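Long-range contacts in extracellular fatty acid-binding protein (Gallus gallus, PDB 3SAO), which tightly binds bacterial ferric siderophores, also binds long-chain fatty acids and lysophosphatidic acid, and may act as an antibacterial factor and lysophosphatidic acid sensor: residues 8-14 and 34-40; 93-99 and 110-116. All coordinates share one frame; numbering follows the deposited sequence.

How the interactions relate
Interaction 1 (8-14 with 34-40) comes first along the chain and is complete before interaction 2 (93-99 with 110-116) begins. Both belong to the curled antiparallel sheet of the lipocalin barrel, their centres about 11 Å apart. They meet where strand 10-18 runs beside strand 106-115. There the sheet closes through a probable hydrogen bond of 2.8 Å between Tyr-13 O and Ser-115 N, and Arg-116 reaches across to the carbonyls of Ala-9 and Lys-11 while packing on Trp-12. Both contacts touch the bound lysophosphatidic acid: interaction 1 meets its ester and the start of its acyl chain, interaction 2 its ester and its phosphate.

Interaction 1: residues 8-14 and 34-40; sequences VAGKWYI and VMARISF. With NKN ((2R)-2-hydroxy-3-(phosphonooxy)propyl tetradecanoate), chain C.
Trp-12 and Ile-38 meet on the inner face of the lipocalin barrel, where strand 10-14 pairs antiparallel with strand 34-40. Gly-10 and Trp-12 form the Gly-X-Trp signature of the family, and the backbone of Gly-10, at phi 112°, suits a glycine.

Packing is tightest on this inner face, around Ile-38. Ile-38 CD1 lies 3.6 Å from Trp-12 CD1, approaching the indole obliquely, and equally close, at 3.6 Å, to Val-8 CG1. The isoleucine gets there because CG1 stands anti to its own carbonyl carbon (chi1 -59°) and the chain then runs on extended into the pocket. Ile-38 CD1 also touches the ligand's ester carbonyl oxygen OAE, 3.5 Å away; that oxygen also lies over one face of the indole. Val-8 CG1 meets the acyl chain at CAL. Further along this face, Ile-14 and Val-34 run alongside each other into the barrel, with Tyr-50 and Tyr-114 packed around Ile-14.

The outer face is looser. Lys-11, extended and exposed, crosses Met-35 so that Lys-11 CE rests 3.7 Å from Met-35 SD. Arg-37 lays the base of its chain, chiefly CG, against the Gly-10 carbonyl; its guanidinium turns away to the carbonyl of Asp-154. The strand bonds are short from Gly-10 to Ile-14 N, while Val-34 N to Ile-14 O stretches to a weak 3.3 Å.

What fixes the indole's rotation is its own N-H: Trp-12 NE1 donates to Val-8 O over 2.9 Å, with that oxygen in the ring plane.

Interaction 2: residues 93-99 and 110-116; sequences SYAVIFA and MMRLYSR. With NKN ((2R)-2-hydroxy-3-(phosphonooxy)propyl tetradecanoate), chain C.
Ala-99 N donates to Met-110 O over 2.8 Å, nearly along the C=O axis and close to straight at 168°. It belongs to the hydrogen-bonded pair Ala-99 with Met-110 in the beta hairpin of strands 94-103 and 106-115, part of the lipocalin barrel. The pattern repeats at Ile-97 with Arg-112 and at Ala-95 with Tyr-114, so Ala-95, Ile-97, Ala-99, Arg-112 and Tyr-114 all turn toward the ligand cavity.

There the ligand phosphate is gripped. Arg-112, with its chain extended from CG to NE, brings NH1 within 2.9 Å of phosphate oxygen OAB, a bond bent to 131° at the hydrogen; Ala-99 CB sits at the edge of the guanidinium, 3.4 Å from Arg-112 NH1. Lys-82 adds a second positive group through NZ, and together they would be expected to stabilise the phosphate charge. The Tyr-114 hydroxyl also points at phosphate oxygen OAD, which lies in the plane of the ring, but the modelled separation is too short for its length to be trusted. The ligand ester oxygen OAJ stands 4.0 Å above the centre of the Tyr-114 ring. Ile-97 CG1 approaches that ring obliquely, 3.8 Å from Tyr-114 CD2, and helps to wall the pocket.

On the opposite face the contact is apolar. Met-111 CG meets the edge of the Phe-98 ring, 3.3 Å from Phe-98 CD1, because CG of Phe-98 stands anti to the backbone N (chi1 -179°). The bent end of Met-111 carries CE to Val-96 CG1, 3.7 Å away. Leu-113 CD1 packs on Val-96 CG2.

Helix 122-133 lies over this outer side, with Phe-128 against Val-96 and Leu-113, while strands 82-89 and 10-18 flank the hairpin in the sheet.

Interaction 1: residues 8-14 and 34-40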
loop_
_atom_site.group_PDB
_atom_site.type_symbol
_atom_site.label_atom_id
_atom_site.label_comp_id
_atom_site.label_asym_id
_atom_site.label_seq_id
_atom_site.Cartn_x
_atom_site.Cartn_y
_atom_site.Cartn_z
ATOM N N VAL A 8 1.240 13.357 6.671
ATOM C CA VAL A 8 1.094 12.193 5.797
ATOM C C VAL A 8 0.347 12.498 4.466
ATOM O O VAL A 8 0.316 11.654 3.557
ATOM C CB VAL A 8 0.452 11.030 6.616
ATOM C CG1 VAL A 8 -0.338 10.094 5.734
ATOM C CG2 VAL A 8 1.560 10.245 7.371
ATOM N N ALA A 9 -0.230 13.697 4.322
ATOM C CA ALA A 9 -0.947 14.021 3.087
ATOM C C ALA A 9 0.005 14.068 1.893
ATOM O O ALA A 9 1.180 14.444 2.015
ATOM C CB ALA A 9 -1.730 15.355 3.202
ATOM N N GLY A 10 -0.495 13.619 0.753
ATOM C CA GLY A 10 0.187 13.799 -0.514
ATOM C C GLY A 10 0.679 12.503 -1.083
ATOM O O GLY A 10 0.082 11.439 -0.877
ATOM N N LYS A 11 1.723 12.604 -1.891
ATOM C CA LYS A 11 2.137 11.519 -2.779
ATOM C C LYS A 11 3.051 10.510 -2.079
ATOM O O LYS A 11 3.988 10.890 -1.351
ATOM C CB LYS A 11 2.855 12.115 -4.002
ATOM C CG LYS A 11 3.366 11.084 -4.984
ATOM C CD LYS A 11 4.169 11.797 -6.085
ATOM C CE LYS A 11 4.667 10.907 -7.175
ATOM N NZ LYS A 11 5.216 11.708 -8.351
ATOM N N TRP A 12 2.704 9.234 -2.223
ATOM C CA TRP A 12 3.471 8.099 -1.703
ATOM C C TRP A 12 3.652 7.056 -2.807
ATOM O O TRP A 12 2.940 7.076 -3.812
ATOM C CB TRP A 12 2.732 7.451 -0.545
ATOM C CG TRP A 12 2.658 8.257 0.712
ATOM C CD1 TRP A 12 1.752 9.261 1.018
ATOM C CD2 TRP A 12 3.570 8.195 1.825
ATOM N NE1 TRP A 12 2.058 9.809 2.247
ATOM C CE2 TRP A 12 3.150 9.165 2.770
ATOM C CE3 TRP A 12 4.665 7.375 2.139
ATOM C CZ2 TRP A 12 3.785 9.327 4.014
ATOM C CZ3 TRP A 12 5.314 7.560 3.366
ATOM C CH2 TRP A 12 4.863 8.525 4.291
ATOM N N TYR A 13 4.591 6.135 -2.600
ATOM C CA TYR A 13 4.740 4.953 -3.420
ATOM C C TYR A 13 4.647 3.722 -2.540
ATOM O O TYR A 13 5.099 3.754 -1.416
ATOM C CB TYR A 13 6.116 4.941 -4.061
ATOM C CG TYR A 13 6.420 6.113 -4.951
ATOM C CD1 TYR A 13 7.048 7.245 -4.451
ATOM C CD2 TYR A 13 6.108 6.068 -6.300
ATOM C CE1 TYR A 13 7.347 8.327 -5.282
ATOM C CE2 TYR A 13 6.394 7.135 -7.133
ATOM C CZ TYR A 13 7.045 8.249 -6.638
ATOM O OH TYR A 13 7.363 9.297 -7.489
ATOM N N ILE A 14 4.006 2.675 -3.034
ATOM C CA ILE A 14 4.031 1.370 -2.424
ATOM C C ILE A 14 5.171 0.596 -3.089
ATOM O O ILE A 14 5.138 0.325 -4.286
ATOM C CB ILE A 14 2.717 0.683 -2.592
ATOM C CG1 ILE A 14 1.599 1.575 -2.025
ATOM C CG2 ILE A 14 2.749 -0.722 -1.925
ATOM C CD1 ILE A 14 0.190 1.089 -2.270
ATOM N N VAL A 34 3.350 0.898 -7.015
ATOM C CA VAL A 34 2.054 1.584 -7.063
ATOM C C VAL A 34 2.205 3.014 -6.565
ATOM O O VAL A 34 2.803 3.250 -5.513
ATOM C CB VAL A 34 1.054 0.840 -6.206
ATOM C CG1 VAL A 34 -0.323 1.538 -6.225
ATOM C CG2 VAL A 34 0.961 -0.574 -6.699
ATOM N N MET A 35 1.687 3.968 -7.325
ATOM C CA MET A 35 1.646 5.352 -6.853
ATOM C C MET A 35 0.339 5.571 -6.080
ATOM O O MET A 35 -0.722 5.028 -6.408
ATOM C CB MET A 35 1.814 6.371 -7.995
ATOM C CG MET A 35 2.030 7.788 -7.528
ATOM S SD MET A 35 1.923 9.031 -8.831
ATOM C CE MET A 35 3.228 8.447 -9.924
ATOM N N ALA A 36 0.459 6.285 -4.976
ATOM C CA ALA A 36 -0.706 6.589 -4.152
ATOM C C ALA A 36 -0.750 8.085 -3.809
ATOM O O ALA A 36 0.280 8.770 -3.734
ATOM C CB ALA A 36 -0.713 5.726 -2.905
ATOM N N ARG A 37 -1.946 8.607 -3.612
ATOM C CA ARG A 37 -2.082 9.896 -2.935
ATOM C C ARG A 37 -3.035 9.783 -1.765
ATOM O O ARG A 37 -4.130 9.255 -1.911
ATOM C CB ARG A 37 -2.580 10.983 -3.899
ATOM C CG ARG A 37 -2.582 12.350 -3.245
ATOM C CD ARG A 37 -3.300 13.379 -4.081
ATOM N NE ARG A 37 -2.488 13.950 -5.157
ATOM C CZ ARG A 37 -2.755 13.794 -6.458
ATOM N NH1 ARG A 37 -3.754 13.005 -6.854
ATOM N NH2 ARG A 37 -2.021 14.409 -7.383
ATOM N N ILE A 38 -2.641 10.352 -0.634
ATOM C CA ILE A 38 -3.471 10.340 0.566
ATOM C C ILE A 38 -4.028 11.730 0.802
ATOM O O ILE A 38 -3.241 12.701 0.801
ATOM C CB ILE A 38 -2.616 9.938 1.803
ATOM C CG1 ILE A 38 -1.998 8.554 1.620
ATOM C CG2 ILE A 38 -3.467 9.972 3.055
ATOM C CD1 ILE A 38 -1.187 8.095 2.832
ATOM N N SER A 39 -5.352 11.807 1.040
ATOM C CA SER A 39 -6.072 13.029 1.370
ATOM C C SER A 39 -6.953 12.811 2.603
ATOM O O SER A 39 -7.561 11.753 2.745
ATOM C CB SER A 39 -6.988 13.422 0.222
ATOM O OG SER A 39 -6.272 13.413 -1.005
ATOM N N PHE A 40 -6.991 13.795 3.493
ATOM C CA PHE A 40 -7.742 13.689 4.736
ATOM C C PHE A 40 -9.084 14.405 4.601
ATOM O O PHE A 40 -9.180 15.430 3.929
ATOM C CB PHE A 40 -6.928 14.257 5.898
ATOM C CG PHE A 40 -5.777 13.354 6.310
ATOM C CD1 PHE A 40 -4.466 13.689 6.010
ATOM C CD2 PHE A 40 -6.024 12.132 6.923
ATOM C CE1 PHE A 40 -3.412 12.853 6.362
ATOM C CE2 PHE A 40 -4.974 11.282 7.278
ATOM C CZ PHE A 40 -3.664 11.642 6.984
HETATM O OAA NKN C . -4.926 -0.371 1.657
HETATM O OAB NKN C . -2.960 -1.438 2.453
HETATM P PAC NKN C . -3.465 -0.136 1.899
HETATM O OAD NKN C . -2.688 0.429 0.736
HETATM O OAE NKN C . 0.808 5.903 4.658
HETATM O OAF NKN C . -3.328 0.953 3.063
HETATM C CAG NKN C . -3.630 2.350 2.969
HETATM C CAH NKN C . -3.068 3.108 4.168
HETATM C CAI NKN C . -2.224 4.359 3.869
HETATM O OAJ NKN C . -1.035 4.403 4.688
HETATM C CAK NKN C . -0.295 5.599 5.116
HETATM C CAL NKN C . -0.856 6.455 6.221
HETATM C CAM NKN C . 0.131 6.470 7.380
HETATM C CAN NKN C . -0.489 7.015 8.661
HETATM C CAO NKN C . -1.993 7.247 8.521
HETATM O OAY NKN C . -4.200 3.529 4.935
#

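Interaction 2: residues 93-99 and 110-116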
loop_
_atom_site.group_PDB
_atom_site.type_symbol
_atom_site.label_atom_id
_atom_site.label_comp_id
_atom_site.label_asym_id
_atom_site.label_seq_id
_atom_site.Cartn_x
_atom_site.Cartn_y
_atom_site.Cartn_z
ATOM N N SER A 93 8.465 9.655 5.947
ATOM C CA SER A 93 9.375 8.991 5.008
ATOM C C SER A 93 8.855 7.628 4.538
ATOM O O SER A 93 9.026 7.258 3.394
ATOM C CB SER A 93 10.736 8.799 5.676
ATOM O OG SER A 93 11.709 9.580 5.007
ATOM N N TYR A 94 8.285 6.854 5.460
ATOM C CA TYR A 94 7.862 5.488 5.206
ATOM C C TYR A 94 6.727 5.106 6.154
ATOM O O TYR A 94 6.532 5.758 7.191
ATOM C CB TYR A 94 9.049 4.512 5.403
ATOM C CG TYR A 94 9.323 4.255 6.871
ATOM C CD1 TYR A 94 10.009 5.191 7.627
ATOM C CD2 TYR A 94 8.757 3.182 7.527
ATOM C CE1 TYR A 94 10.205 5.020 8.972
ATOM C CE2 TYR A 94 8.943 3.000 8.870
ATOM C CZ TYR A 94 9.674 3.933 9.593
ATOM O OH TYR A 94 9.864 3.825 10.942
ATOM N N ALA A 95 6.021 4.023 5.835
ATOM C CA ALA A 95 5.084 3.393 6.748
ATOM C C ALA A 95 4.937 1.911 6.372
ATOM O O ALA A 95 4.880 1.572 5.195
ATOM C CB ALA A 95 3.732 4.046 6.699
ATOM N N VAL A 96 4.802 1.071 7.390
ATOM C CA VAL A 96 4.514 -0.351 7.240
ATOM C C VAL A 96 3.060 -0.622 7.628
ATOM O O VAL A 96 2.639 -0.351 8.742
ATOM C CB VAL A 96 5.447 -1.227 8.077
ATOM C CG1 VAL A 96 5.133 -2.729 7.834
ATOM C CG2 VAL A 96 6.882 -0.910 7.752
ATOM N N ILE A 97 2.297 -1.140 6.671
ATOM C CA ILE A 97 0.849 -1.284 6.790
ATOM C C ILE A 97 0.518 -2.749 6.680
ATOM O O ILE A 97 1.006 -3.454 5.780
ATOM C CB ILE A 97 0.087 -0.570 5.622
ATOM C CG1 ILE A 97 0.462 0.893 5.555
ATOM C CG2 ILE A 97 -1.445 -0.743 5.773
ATOM C CD1 ILE A 97 0.176 1.626 6.783
ATOM N N PHE A 98 -0.329 -3.229 7.559
ATOM C CA PHE A 98 -0.778 -4.600 7.421
ATOM C C PHE A 98 -2.274 -4.548 7.099
ATOM O O PHE A 98 -3.041 -3.954 7.850
ATOM C CB PHE A 98 -0.517 -5.374 8.696
ATOM C CG PHE A 98 -0.930 -6.809 8.625
ATOM C CD1 PHE A 98 -0.137 -7.743 7.961
ATOM C CD2 PHE A 98 -2.098 -7.240 9.209
ATOM C CE1 PHE A 98 -0.518 -9.083 7.877
ATOM C CE2 PHE A 98 -2.463 -8.581 9.139
ATOM C CZ PHE A 98 -1.674 -9.490 8.455
ATOM N N ALA A 99 -2.655 -5.187 6.000
ATOM C CA ALA A 99 -4.020 -5.171 5.482
ATOM C C ALA A 99 -4.684 -6.528 5.578
ATOM O O ALA A 99 -4.078 -7.543 5.266
ATOM C CB ALA A 99 -4.014 -4.719 4.039
ATOM N N MET A 110 -2.112 -8.940 3.524
ATOM C CA MET A 110 -0.906 -8.475 2.840
ATOM C C MET A 110 -0.250 -7.383 3.653
ATOM O O MET A 110 -0.915 -6.579 4.276
ATOM C CB MET A 110 -1.240 -7.955 1.445
ATOM C CG MET A 110 0.008 -7.658 0.604
ATOM S SD MET A 110 -0.420 -7.280 -1.084
ATOM C CE MET A 110 -0.936 -8.895 -1.702
ATOM N N MET A 111 1.066 -7.372 3.663
ATOM C CA MET A 111 1.818 -6.277 4.194
ATOM C C MET A 111 2.285 -5.422 3.052
ATOM O O MET A 111 2.737 -5.948 2.017
ATOM C CB MET A 111 3.016 -6.794 4.964
ATOM C CG MET A 111 2.628 -7.461 6.226
ATOM S SD MET A 111 4.053 -7.912 7.241
ATOM C CE MET A 111 4.971 -6.386 7.443
ATOM N N ARG A 112 2.252 -4.116 3.260
ATOM C CA ARG A 112 2.746 -3.163 2.276
ATOM C C ARG A 112 3.737 -2.135 2.887
ATOM O O ARG A 112 3.605 -1.721 4.015
ATOM C CB ARG A 112 1.579 -2.429 1.630
ATOM C CG ARG A 112 0.547 -3.296 0.985
ATOM C CD ARG A 112 -0.509 -2.454 0.293
ATOM N NE ARG A 112 -1.271 -3.287 -0.623
ATOM C CZ ARG A 112 -2.329 -4.013 -0.284
ATOM N NH1 ARG A 112 -2.808 -3.964 0.948
ATOM N NH2 ARG A 112 -2.900 -4.797 -1.185
ATOM N N LEU A 113 4.762 -1.755 2.138
ATOM C CA LEU A 113 5.659 -0.678 2.562
ATOM C C LEU A 113 5.399 0.549 1.694
ATOM O O LEU A 113 5.630 0.522 0.478
ATOM C CB LEU A 113 7.125 -1.108 2.425
ATOM C CG LEU A 113 8.221 -0.099 2.719
ATOM C CD1 LEU A 113 8.122 0.478 4.163
ATOM C CD2 LEU A 113 9.597 -0.780 2.453
ATOM N N TYR A 114 4.918 1.610 2.326
ATOM C CA TYR A 114 4.808 2.931 1.736
ATOM C C TYR A 114 6.137 3.691 1.896
ATOM O O TYR A 114 6.732 3.687 2.973
ATOM C CB TYR A 114 3.670 3.715 2.406
ATOM C CG TYR A 114 2.291 3.359 1.907
ATOM C CD1 TYR A 114 1.522 4.296 1.210
ATOM C CD2 TYR A 114 1.739 2.121 2.144
ATOM C CE1 TYR A 114 0.264 3.985 0.728
ATOM C CE2 TYR A 114 0.447 1.796 1.645
ATOM C CZ TYR A 114 -0.261 2.742 0.941
ATOM O OH TYR A 114 -1.492 2.469 0.417
ATOM N N SER A 115 6.574 4.370 0.833
ATOM C CA SER A 115 7.730 5.266 0.892
ATOM C C SER A 115 7.420 6.616 0.192
ATOM O O SER A 115 6.697 6.621 -0.805
ATOM C CB SER A 115 8.929 4.565 0.263
ATOM O OG SER A 115 10.083 5.392 0.248
ATOM N N ARG A 116 7.961 7.747 0.673
ATOM C CA ARG A 116 7.801 9.028 -0.047
ATOM C C ARG A 116 8.662 9.082 -1.276
ATOM O O ARG A 116 8.325 9.754 -2.237
ATOM C CB ARG A 116 8.185 10.254 0.799
ATOM C CG ARG A 116 7.219 10.556 1.884
ATOM C CD ARG A 116 6.001 11.223 1.320
ATOM N NE ARG A 116 5.264 11.873 2.387
ATOM C CZ ARG A 116 4.138 12.542 2.221
ATOM N NH1 ARG A 116 3.589 12.637 1.025
ATOM N NH2 ARG A 116 3.571 13.128 3.268
HETATM O OAA NKN C . -4.926 -0.371 1.657
HETATM O OAB NKN C . -2.960 -1.438 2.453
HETATM P PAC NKN C . -3.465 -0.136 1.899
HETATM O OAD NKN C . -2.688 0.429 0.736
HETATM O OAE NKN C . 0.808 5.903 4.658
HETATM O OAF NKN C . -3.328 0.953 3.063
HETATM C CAG NKN C . -3.630 2.350 2.969
HETATM C CAH NKN C . -3.068 3.108 4.168
HETATM C CAI NKN C . -2.224 4.359 3.869
HETATM O OAJ NKN C . -1.035 4.403 4.688
HETATM C CAK NKN C . -0.295 5.599 5.116
HETATM C CAL NKN C . -0.856 6.455 6.221
HETATM C CAM NKN C . 0.131 6.470 7.380
HETATM C CAN NKN C . -0.489 7.015 8.661
HETATM C CAO NKN C . -1.993 7.247 8.521
HETATM O OAY NKN C . -4.200 3.529 4.935
#